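Local coordinates for protein putative oxidoreductase (Jannaschia sp., PDB 3C24) that is a putative oxidoreductase that probably binds a nicotinamide-type cofactor through its Rossmann-like domain, at residues N7-K12 and G165-E170; R29-H32 and H37-A40; G94-I99 and E159-I164. All coordinates share one frame; numbering follows the deposited sequence.

Interaction 1 (N7-K12 and G165-E170); sequences NDVGPK and GADICE
The CA atoms of Asn7 and Asp167, 6.7 Å apart, are the nearest across the two segments, where the irregular segment 7-12 passes alongside helix 160-172. The amide of Asn7 carries the polar part of the contact. Its single nitrogen gives both hydrogens to carboxylates of the helix. One bond runs from Asn7 ND2 to Asp167 OD1 at 2.6 Å. It meets the anti lone pair of that oxygen, at an angle of 169°. The other runs from Asn7 ND2 to Glu170 OE1 at 2.7 Å and is nearly straight. Glu170 OE1 is met on its syn side, somewhat out of the carboxylate plane. Both acceptors lie close to the amide plane, which fixes the rotation of the amide. The carboxylate of Asp167 is turned steeply to that plane, by 78°. A water donates to Glu170 OE2 and more weakly to Asn7 OD1.

Segment 7-12 is the N-terminal lead-in to strand 13-17, the first strand in sequence of the Rossmann-like sheet. Helix 160-172 lies between the last two strands of that sheet, so the contact joins the N-terminal lead-in to a helix about 150 residues further on. Glu170 OE2 is also held by Thr179, and Asp167 OD2 by His36. These bonds help position the two acceptors.

Asp167 has CG anti to its own nitrogen, chi1 -175°, which turns the carboxylate to the loop. Val9 lies alongside it, running the opposite way. Val9 CG2 packs on Asp167 CB at 4.0 Å, and Val9 CG1 is 3.9 Å from Asp167 OD2.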
loop_
_atom_site.group_PDB
_atom_site.type_symbol
_atom_site.label_atom_id
_atom_site.label_comp_id
_atom_site.label_asym_id
_atom_site.label_seq_id
_atom_site.Cartn_x
_atom_site.Cartn_y
_atom_site.Cartn_z
ATOM N N ASN A 7 25.233 -15.731 -13.350
ATOM C CA ASN A 7 26.515 -15.279 -12.799
ATOM C C ASN A 7 27.596 -16.293 -13.067
ATOM O O ASN A 7 27.338 -17.501 -13.129
ATOM C CB ASN A 7 26.442 -15.085 -11.278
ATOM C CG ASN A 7 25.248 -14.261 -10.845
ATOM O OD1 ASN A 7 24.979 -13.164 -11.366
ATOM N ND2 ASN A 7 24.527 -14.783 -9.868
ATOM N N ASP A 8 28.818 -15.780 -13.197
ATOM C CA ASP A 8 29.992 -16.622 -13.454
ATOM C C ASP A 8 30.578 -17.149 -12.147
ATOM O O ASP A 8 31.784 -17.213 -11.947
ATOM C CB ASP A 8 31.062 -15.871 -14.230
ATOM C CG ASP A 8 32.185 -16.780 -14.663
ATOM O OD1 ASP A 8 31.952 -18.006 -14.785
ATOM O OD2 ASP A 8 33.294 -16.264 -14.887
ATOM N N VAL A 9 29.687 -17.480 -11.245
ATOM C CA VAL A 9 30.083 -18.065 -9.974
ATOM C C VAL A 9 29.890 -19.573 -10.118
ATOM O O VAL A 9 28.854 -20.053 -10.576
ATOM C CB VAL A 9 29.262 -17.509 -8.771
ATOM C CG1 VAL A 9 29.508 -18.381 -7.522
ATOM C CG2 VAL A 9 29.564 -15.982 -8.495
ATOM N N GLY A 10 30.889 -20.318 -9.705
ATOM C CA GLY A 10 30.809 -21.767 -9.804
ATOM C C GLY A 10 30.053 -22.347 -8.625
ATOM O O GLY A 10 29.763 -21.638 -7.666
ATOM N N PRO A 11 29.713 -23.641 -8.703
ATOM C CA PRO A 11 29.036 -24.290 -7.586
ATOM C C PRO A 11 29.851 -24.217 -6.351
ATOM O O PRO A 11 31.067 -24.388 -6.337
ATOM C CB PRO A 11 28.874 -25.741 -8.044
ATOM C CG PRO A 11 29.695 -25.885 -9.268
ATOM C CD PRO A 11 29.867 -24.535 -9.862
ATOM N N LYS A 12 29.134 -23.950 -5.290
ATOM C CA LYS A 12 29.703 -23.832 -3.970
ATOM C C LYS A 12 28.996 -24.770 -3.020
ATOM O O LYS A 12 27.874 -25.164 -3.263
ATOM C CB LYS A 12 29.501 -22.404 -3.473
ATOM C CG LYS A 12 30.139 -21.351 -4.347
ATOM C CD LYS A 12 31.637 -21.266 -4.127
ATOM C CE LYS A 12 32.263 -20.241 -5.054
ATOM N NZ LYS A 12 32.274 -20.644 -6.507
ATOM N N GLY A 165 28.360 -14.252 -2.713
ATOM C CA GLY A 165 27.234 -14.054 -1.806
ATOM C C GLY A 165 25.992 -13.643 -2.544
ATOM O O GLY A 165 24.884 -14.056 -2.216
ATOM N N ALA A 166 26.144 -12.776 -3.553
ATOM C CA ALA A 166 25.000 -12.327 -4.350
ATOM C C ALA A 166 24.338 -13.499 -5.101
ATOM O O ALA A 166 23.099 -13.606 -5.181
ATOM C CB ALA A 166 25.416 -11.227 -5.325
ATOM N N ASP A 167 25.200 -14.336 -5.657
ATOM C CA ASP A 167 24.728 -15.534 -6.384
ATOM C C ASP A 167 23.927 -16.451 -5.443
ATOM O O ASP A 167 22.875 -17.003 -5.824
ATOM C CB ASP A 167 25.882 -16.289 -6.999
ATOM C CG ASP A 167 25.420 -17.448 -7.847
ATOM O OD1 ASP A 167 24.918 -17.197 -8.953
ATOM O OD2 ASP A 167 25.570 -18.606 -7.407
ATOM N N ILE A 168 24.415 -16.617 -4.231
ATOM C CA ILE A 168 23.721 -17.456 -3.270
ATOM C C ILE A 168 22.351 -16.848 -2.935
ATOM O O ILE A 168 21.306 -17.539 -2.971
ATOM C CB ILE A 168 24.515 -17.728 -2.001
ATOM C CG1 ILE A 168 25.873 -18.398 -2.324
ATOM C CG2 ILE A 168 23.698 -18.621 -1.073
ATOM C CD1 ILE A 168 25.744 -19.589 -3.206
ATOM N N CYS A 169 22.339 -15.550 -2.687
ATOM C CA CYS A 169 21.061 -14.866 -2.379
ATOM C C CYS A 169 20.088 -14.912 -3.536
ATOM O O CYS A 169 18.879 -15.088 -3.341
ATOM C CB CYS A 169 21.287 -13.407 -1.966
ATOM S SG CYS A 169 22.089 -13.263 -0.367
ATOM N N GLU A 170 20.619 -14.791 -4.745
ATOM C CA GLU A 170 19.785 -14.832 -5.963
ATOM C C GLU A 170 19.178 -16.226 -6.180
ATOM O O GLU A 170 18.052 -16.397 -6.725
ATOM C CB GLU A 170 20.589 -14.399 -7.166
ATOM C CG GLU A 170 20.826 -12.916 -7.230
ATOM C CD GLU A 170 21.922 -12.522 -8.214
ATOM O OE1 GLU A 170 22.381 -13.399 -8.961
ATOM O OE2 GLU A 170 22.325 -11.340 -8.217
HETATM O O HOH W 1 24.806 -10.966 -8.821
#

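Interaction 2 (R29-H32 and H37-A40); sequences RKIH and HLAA
Leu38 meets two neighbouring helix residues, Ile31 and His32, and lies at a different angle to each. Against Ile31 the side chains are set obliquely. The CG2 branch of Ile31 does the touching. Ile31 CG2 sits 3.9 Å from Leu38 CB and 3.9 Å from Leu38 CD1, so it rests against both the root and one branch of the leucine. The end of the Ile31 side chain leads away from the strand; Ile31 also touches Thr171 and Met172 of helix 160-172.

These are neighbouring elements of a beta-alpha-beta unit: strand 13-17, helix 22-33 and strand 37-41. Such a unit begins the classical Rossmann fold. Here helix 22-33 returns the chain to strand 37-41, and Leu38 packs from the strand against the helix. Ile16 of strand 13-17 touches both Ile31 and Leu38.

Against His32 the leucine runs at about a right angle. Leu38 CD2 lies 4.0 Å from His32 CB and 4.2 Å from His32 CD2. The methyl touches the His32 CB and lies oblique to the ring. With chi1 at 173°, Leu38 turns CG away from its own nitrogen and toward the helix. Its CD1 meets Ile31 and its CD2 meets His32. Ile56 adds a further apolar neighbour to His32 and Leu38.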
loop_
_atom_site.group_PDB
_atom_site.type_symbol
_atom_site.label_atom_id
_atom_site.label_comp_id
_atom_site.label_asym_id
_atom_site.label_seq_id
_atom_site.Cartn_x
_atom_site.Cartn_y
_atom_site.Cartn_z
ATOM N N ARG A 29 15.297 -25.670 0.043
ATOM C CA ARG A 29 14.763 -26.293 -1.182
ATOM C C ARG A 29 15.385 -25.612 -2.416
ATOM O O ARG A 29 15.805 -26.271 -3.358
ATOM C CB ARG A 29 13.241 -26.244 -1.259
ATOM C CG ARG A 29 12.685 -26.576 -2.647
ATOM C CD ARG A 29 11.148 -26.582 -2.623
ATOM N NE ARG A 29 10.680 -27.926 -2.417
ATOM C CZ ARG A 29 9.561 -28.268 -1.789
ATOM N NH1 ARG A 29 8.778 -27.349 -1.254
ATOM N NH2 ARG A 29 9.249 -29.551 -1.671
ATOM N N LYS A 30 15.477 -24.292 -2.372
ATOM C CA LYS A 30 16.070 -23.566 -3.503
ATOM C C LYS A 30 17.502 -24.001 -3.752
ATOM O O LYS A 30 17.920 -24.220 -4.903
ATOM C CB LYS A 30 16.043 -22.043 -3.284
ATOM C CG LYS A 30 14.662 -21.390 -3.268
ATOM C CD LYS A 30 14.101 -21.227 -4.638
ATOM C CE LYS A 30 12.764 -20.423 -4.652
ATOM N NZ LYS A 30 12.226 -20.104 -6.028
ATOM N N ILE A 31 18.282 -24.122 -2.683
ATOM C CA ILE A 31 19.682 -24.550 -2.827
ATOM C C ILE A 31 19.747 -25.994 -3.293
ATOM O O ILE A 31 20.521 -26.336 -4.212
ATOM C CB ILE A 31 20.491 -24.363 -1.513
ATOM C CG1 ILE A 31 20.620 -22.867 -1.216
ATOM C CG2 ILE A 31 21.893 -24.975 -1.564
ATOM C CD1 ILE A 31 21.316 -21.982 -2.328
ATOM N N HIS A 32 18.915 -26.834 -2.696
ATOM C CA HIS A 32 18.874 -28.244 -3.111
ATOM C C HIS A 32 18.651 -28.406 -4.599
ATOM O O HIS A 32 19.267 -29.258 -5.252
ATOM C CB HIS A 32 17.717 -28.930 -2.387
ATOM C CG HIS A 32 17.724 -30.412 -2.534
ATOM N ND1 HIS A 32 16.614 -31.123 -2.919
ATOM C CD2 HIS A 32 18.709 -31.312 -2.328
ATOM C CE1 HIS A 32 16.917 -32.411 -2.945
ATOM N NE2 HIS A 32 18.188 -32.554 -2.606
ATOM N N HIS A 37 25.968 -27.129 -3.906
ATOM C CA HIS A 37 25.951 -28.336 -3.062
ATOM C C HIS A 37 25.465 -27.974 -1.699
ATOM O O HIS A 37 26.011 -27.145 -1.041
ATOM C CB HIS A 37 27.323 -29.010 -2.951
ATOM C CG HIS A 37 27.938 -29.298 -4.276
ATOM N ND1 HIS A 37 27.328 -30.109 -5.205
ATOM C CD2 HIS A 37 29.071 -28.833 -4.858
ATOM C CE1 HIS A 37 28.070 -30.150 -6.299
ATOM N NE2 HIS A 37 29.131 -29.383 -6.114
ATOM N N LEU A 38 24.410 -28.639 -1.272
ATOM C CA LEU A 38 23.779 -28.333 -0.001
ATOM C C LEU A 38 24.227 -29.157 1.172
ATOM O O LEU A 38 24.403 -30.366 1.073
ATOM C CB LEU A 38 22.248 -28.551 -0.126
ATOM C CG LEU A 38 21.403 -28.434 1.154
ATOM C CD1 LEU A 38 21.338 -27.020 1.710
ATOM C CD2 LEU A 38 19.969 -28.955 0.906
ATOM N N ALA A 39 24.370 -28.486 2.298
ATOM C CA ALA A 39 24.518 -29.140 3.611
ATOM C C ALA A 39 23.443 -28.554 4.522
ATOM O O ALA A 39 23.595 -27.448 5.018
ATOM C CB ALA A 39 25.902 -28.956 4.233
ATOM N N ALA A 40 22.363 -29.327 4.722
ATOM C CA ALA A 40 21.210 -28.889 5.520
ATOM C C ALA A 40 21.440 -29.230 6.950
ATOM O O ALA A 40 21.373 -30.410 7.323
ATOM C CB ALA A 40 19.898 -29.501 5.031
#

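Interaction 3 (G94-I99 and E159-I164); sequences GTIVLI and EEHYAI
Ile96 is the side chain that joins strand 96-99 to helix 160-172, across one face of the Rossmann-like sheet. The nearest CA atoms are those of Ile96 and His161, 7.5 Å apart. The strand is the fourth in the row that starts at edge strand 37-41. The helix links the last two strands of the sheet.

The CB of Ile96 points to the helix. From there the chain passes through CG1, which sits beside the backbone nitrogen with chi1 at -67°. Ile96 CG1 lies 3.6 Å from His161 ND1 and 4.0 Å from His161 CG, so it touches one side of the imidazole. The terminal CD1 follows, with chi2 near 159°, and reaches two residues at once. Ile96 CD1 lies over the face of the His161 ring in a CH-pi contact, 4.1 Å from the centroid and offset toward the rim. Ile96 CD1 also packs on Ile164 CG2 at 3.5 Å and on Ile164 CB at 3.8 Å. Ile96 CD1 thus touches two residues about one turn apart on the helix.

The ND1 of His161 has its partner elsewhere: it is hydrogen-bonded to Thr117 OG1, on the neighbouring strand 117-123. That bond helps to fix the ring whose face receives Ile96. Phe119 and Thr117 of the same strand also pack on Ile96.

Gly94 adds a backbone contact just before the strand. Its positive phi, 86°, suits a glycine. The carbonyl oxygen Gly94 O approaches His161 CE1 obliquely, at 3.2 Å.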
loop_
_atom_site.group_PDB
_atom_site.type_symbol
_atom_site.label_atom_id
_atom_site.label_comp_id
_atom_site.label_asym_id
_atom_site.label_seq_id
_atom_site.Cartn_x
_atom_site.Cartn_y
_atom_site.Cartn_z
ATOM N N GLY A 94 38.307 -17.716 5.169
ATOM C CA GLY A 94 37.737 -17.493 3.826
ATOM C C GLY A 94 36.316 -17.925 3.617
ATOM O O GLY A 94 35.729 -17.670 2.554
ATOM N N THR A 95 35.746 -18.564 4.634
ATOM C CA THR A 95 34.349 -18.962 4.601
ATOM C C THR A 95 33.498 -17.684 4.588
ATOM O O THR A 95 33.794 -16.705 5.289
ATOM C CB THR A 95 34.005 -19.857 5.812
ATOM O OG1 THR A 95 34.835 -21.007 5.793
ATOM C CG2 THR A 95 32.507 -20.274 5.807
ATOM N N ILE A 96 32.409 -17.733 3.827
ATOM C CA ILE A 96 31.442 -16.642 3.753
ATOM C C ILE A 96 30.295 -16.982 4.709
ATOM O O ILE A 96 29.623 -17.966 4.539
ATOM C CB ILE A 96 30.865 -16.466 2.348
ATOM C CG1 ILE A 96 31.927 -15.986 1.381
ATOM C CG2 ILE A 96 29.732 -15.440 2.323
ATOM C CD1 ILE A 96 31.555 -16.279 -0.152
ATOM N N VAL A 97 30.180 -16.195 5.760
ATOM C CA VAL A 97 29.079 -16.279 6.741
ATOM C C VAL A 97 28.016 -15.282 6.273
ATOM O O VAL A 97 28.244 -14.034 6.208
ATOM C CB VAL A 97 29.570 -15.957 8.143
ATOM C CG1 VAL A 97 28.373 -15.891 9.111
ATOM C CG2 VAL A 97 30.654 -17.004 8.580
ATOM N N LEU A 98 26.864 -15.842 5.904
ATOM C CA LEU A 98 25.806 -15.100 5.261
ATOM C C LEU A 98 24.618 -14.894 6.194
ATOM O O LEU A 98 23.999 -15.834 6.690
ATOM C CB LEU A 98 25.441 -15.817 3.963
ATOM C CG LEU A 98 24.900 -15.007 2.785
ATOM C CD1 LEU A 98 24.814 -15.877 1.501
ATOM C CD2 LEU A 98 23.583 -14.385 3.153
ATOM N N ILE A 99 24.401 -13.616 6.456
ATOM C CA ILE A 99 23.334 -13.141 7.360
ATOM C C ILE A 99 22.203 -12.560 6.521
ATOM O O ILE A 99 22.419 -11.865 5.535
ATOM C CB ILE A 99 23.829 -12.117 8.437
ATOM C CG1 ILE A 99 25.217 -12.450 9.013
ATOM C CG2 ILE A 99 22.836 -12.032 9.572
ATOM C CD1 ILE A 99 26.400 -11.691 8.349
ATOM N N GLU A 159 36.769 -8.598 -1.974
ATOM C CA GLU A 159 35.844 -8.121 -2.998
ATOM C C GLU A 159 35.210 -9.219 -3.824
ATOM O O GLU A 159 34.010 -9.195 -4.143
ATOM C CB GLU A 159 36.587 -7.206 -3.952
ATOM C CG GLU A 159 35.764 -6.654 -5.112
ATOM C CD GLU A 159 34.559 -5.795 -4.707
ATOM O OE1 GLU A 159 34.427 -5.312 -3.546
ATOM O OE2 GLU A 159 33.750 -5.552 -5.617
ATOM N N GLU A 160 36.031 -10.186 -4.131
ATOM C CA GLU A 160 35.617 -11.320 -4.981
ATOM C C GLU A 160 34.439 -12.106 -4.386
ATOM O O GLU A 160 33.708 -12.808 -5.060
ATOM C CB GLU A 160 36.771 -12.257 -5.251
ATOM C CG GLU A 160 37.911 -11.588 -6.010
ATOM C CD GLU A 160 39.048 -11.048 -5.126
ATOM O OE1 GLU A 160 38.808 -10.466 -4.019
ATOM O OE2 GLU A 160 40.214 -11.186 -5.609
ATOM N N HIS A 161 34.288 -11.948 -3.090
ATOM C CA HIS A 161 33.223 -12.666 -2.372
ATOM C C HIS A 161 31.871 -12.016 -2.527
ATOM O O HIS A 161 30.843 -12.670 -2.241
ATOM C CB HIS A 161 33.578 -12.846 -0.896
ATOM C CG HIS A 161 34.610 -13.881 -0.678
ATOM N ND1 HIS A 161 34.962 -14.327 0.579
ATOM C CD2 HIS A 161 35.294 -14.650 -1.561
ATOM C CE1 HIS A 161 35.877 -15.274 0.456
ATOM N NE2 HIS A 161 36.103 -15.488 -0.829
ATOM N N TYR A 162 31.828 -10.783 -3.024
ATOM C CA TYR A 162 30.518 -10.131 -3.183
ATOM C C TYR A 162 29.708 -10.931 -4.190
ATOM O O TYR A 162 28.571 -11.262 -3.943
ATOM C CB TYR A 162 30.607 -8.662 -3.625
ATOM C CG TYR A 162 29.215 -8.149 -3.876
ATOM C CD1 TYR A 162 28.432 -7.710 -2.833
ATOM C CD2 TYR A 162 28.636 -8.234 -5.139
ATOM C CE1 TYR A 162 27.130 -7.310 -3.055
ATOM C CE2 TYR A 162 27.325 -7.836 -5.350
ATOM C CZ TYR A 162 26.581 -7.395 -4.317
ATOM O OH TYR A 162 25.265 -7.030 -4.535
ATOM N N ALA A 163 30.338 -11.257 -5.308
ATOM C CA ALA A 163 29.664 -11.980 -6.411
ATOM C C ALA A 163 29.143 -13.316 -5.920
ATOM O O ALA A 163 28.056 -13.748 -6.300
ATOM C CB ALA A 163 30.589 -12.185 -7.599
ATOM N N ILE A 164 29.905 -13.950 -5.046
ATOM C CA ILE A 164 29.533 -15.280 -4.581
ATOM C C ILE A 164 28.283 -15.149 -3.670
ATOM O O ILE A 164 27.284 -15.833 -3.828
ATOM C CB ILE A 164 30.694 -15.982 -3.872
ATOM C CG1 ILE A 164 31.840 -16.210 -4.869
ATOM C CG2 ILE A 164 30.209 -17.278 -3.243
ATOM C CD1 ILE A 164 33.200 -16.549 -4.216
#

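How the interactions relate
Interactions 1 and 3 share helix 160-172 on consecutive turns, and their centres are 10 Å apart. They touch where Val9 and Lys12 of segment 7-12 pack on Ala163 and Ile164, and where Ile168 meets Leu98. Interaction 1 is a surface contact and rests on amide-carboxylate bonds. Interactions 2 and 3 are partly buried and mainly apolar, each with a buried isoleucine, though interaction 3 adds a CH-pi contact to a histidine. Interaction 2 joins a helix to the strand that follows it in a beta-alpha-beta unit, at one edge of the sheet, while interaction 3 spans 60 residues. Interaction 1 meets interaction 2 through a probable backbone hydrogen bond, Lys12 O to His37 N.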